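Local structure of phosphotransferase system, HPr-related proteins (3LE1) at residues 20-25 with 79-84. The protein probably serves as the general, sugar-nonspecific phosphocarrier of the phosphoenolpyruvate-dependent sugar phosphotransferase system. Residues are numbered along the deposited sequence; the frame is centred on the assembly and turned at random.
Sequences ALFVQT and DLIESK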
# COMPACT_ATOMS: atom_id res chain seq x y z
N ALA A 20 9.06 1.36 -3.39
CA ALA A 20 9.08 1.68 -4.81
C ALA A 20 8.14 0.77 -5.57
O ALA A 20 7.40 1.21 -6.46
CB ALA A 20 10.50 1.55 -5.37
N LEU A 21 8.17 -0.51 -5.21
CA LEU A 21 7.32 -1.53 -5.82
C LEU A 21 5.87 -1.32 -5.44
O LEU A 21 4.97 -1.55 -6.25
CB LEU A 21 7.76 -2.92 -5.37
CG LEU A 21 9.03 -3.48 -6.02
CD1 LEU A 21 9.73 -4.43 -5.07
CD2 LEU A 21 8.70 -4.16 -7.33
N PHE A 22 5.64 -0.92 -4.19
CA PHE A 22 4.31 -0.63 -3.71
C PHE A 22 3.67 0.44 -4.59
O PHE A 22 2.57 0.25 -5.09
CB PHE A 22 4.35 -0.18 -2.25
CG PHE A 22 2.99 0.02 -1.64
CD1 PHE A 22 2.34 -1.03 -0.99
CD2 PHE A 22 2.36 1.25 -1.70
CE1 PHE A 22 1.10 -0.84 -0.42
CE2 PHE A 22 1.11 1.44 -1.12
CZ PHE A 22 0.49 0.39 -0.48
N VAL A 23 4.38 1.56 -4.79
CA VAL A 23 3.88 2.67 -5.58
C VAL A 23 3.75 2.25 -7.04
O VAL A 23 2.82 2.64 -7.74
CB VAL A 23 4.84 3.88 -5.49
CG1 VAL A 23 4.49 4.92 -6.55
CG2 VAL A 23 4.80 4.49 -4.10
N GLN A 24 4.72 1.45 -7.47
CA GLN A 24 4.72 0.86 -8.79
C GLN A 24 3.45 0.05 -9.03
O GLN A 24 2.78 0.22 -10.03
CB GLN A 24 5.95 -0.05 -8.91
N THR A 25 3.13 -0.82 -8.08
CA THR A 25 1.96 -1.67 -8.22
C THR A 25 0.68 -0.85 -8.15
O THR A 25 -0.22 -1.02 -8.98
CB THR A 25 1.98 -2.79 -7.15
OG1 THR A 25 3.14 -3.61 -7.35
CG2 THR A 25 0.73 -3.65 -7.22
N ASP A 79 -1.75 -8.89 -2.16
CA ASP A 79 -0.88 -9.95 -2.65
C ASP A 79 0.60 -9.56 -2.60
O ASP A 79 1.44 -10.38 -2.25
CB ASP A 79 -1.29 -10.37 -4.07
CG ASP A 79 -2.66 -11.04 -4.10
OD1 ASP A 79 -3.21 -11.36 -3.03
OD2 ASP A 79 -3.20 -11.26 -5.21
N LEU A 80 0.91 -8.32 -2.95
CA LEU A 80 2.30 -7.88 -2.90
C LEU A 80 2.82 -7.92 -1.47
O LEU A 80 3.90 -8.42 -1.19
CB LEU A 80 2.44 -6.48 -3.48
CG LEU A 80 3.82 -5.90 -3.80
CD1 LEU A 80 4.51 -6.68 -4.91
CD2 LEU A 80 3.68 -4.45 -4.19
N ILE A 81 2.01 -7.41 -0.54
CA ILE A 81 2.38 -7.40 0.87
C ILE A 81 2.51 -8.81 1.46
O ILE A 81 3.49 -9.12 2.14
CB ILE A 81 1.40 -6.54 1.70
CG1 ILE A 81 1.65 -5.06 1.40
CG2 ILE A 81 1.54 -6.83 3.19
CD1 ILE A 81 0.50 -4.13 1.78
N GLU A 82 1.54 -9.68 1.19
CA GLU A 82 1.53 -11.02 1.77
C GLU A 82 2.70 -11.87 1.28
O GLU A 82 3.19 -12.74 2.01
CB GLU A 82 0.20 -11.72 1.49
CG GLU A 82 -0.99 -11.09 2.20
CD GLU A 82 -0.84 -11.08 3.72
OE1 GLU A 82 -0.05 -11.89 4.26
OE2 GLU A 82 -1.52 -10.26 4.38
N SER A 83 3.16 -11.62 0.06
CA SER A 83 4.29 -12.35 -0.51
C SER A 83 5.62 -11.73 -0.09
O SER A 83 6.69 -12.15 -0.55
CB SER A 83 4.19 -12.35 -2.03
OG SER A 83 4.62 -11.12 -2.57
N LYS A 84 5.54 -10.72 0.77
CA LYS A 84 6.71 -9.94 1.18
C LYS A 84 7.42 -9.34 -0.03
O LYS A 84 8.65 -9.34 -0.10
CB LYS A 84 7.68 -10.76 2.01
CG LYS A 84 7.13 -11.18 3.34
CD LYS A 84 8.14 -11.99 4.14
CE LYS A 84 7.43 -13.03 4.99
NZ LYS A 84 6.34 -12.41 5.78
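Leu80 carries most of the contact, its methyl CD2 reaching across to the helix that holds Leu21, Phe22 and Thr25. Leu80 CG stands anti to its backbone N (chi1 -168°), and the branch beyond meets Thr25 tip to tip, Leu80 CD2 lying 3.3 Å from Thr25 OG1. Leu80 CD2 also rests 3.8 Å from Leu21 O, with Phe22 CA close by, so one apolar group covers a polar spot of the facing helix. That spot is satisfied from within: Leu21 O accepts from Thr25 N at 2.7 Å and from Thr25 OG1 at 3.0 Å, the two donors coming from opposite faces of the carbonyl plane. An alanine at Thr25 would probably cost Leu21 O its second donor and open a gap beside Leu80 CD2. The contact is helix-on-helix packing in the open-faced beta-sandwich of HPr, where helices 16-26 and 70-82 lie together against one face of a four-stranded antiparallel sheet. Ile81, next along, turns to the buried side: Ile81 CD1 meets the edge of the Phe22 ring, near the ring plane, 4.0 Å from Phe22 CE1, while Ile6 of strand 2-7 also touches Ile81. Past it the helix ends. Ser83 OG bonds back to Leu80 O from above the carbonyl plane, and Lys84, with positive phi (55°), marks a Schellman motif, one of whose two bonds back into the last turn runs from Lys84 N to Ile81 O, 2.9 Å.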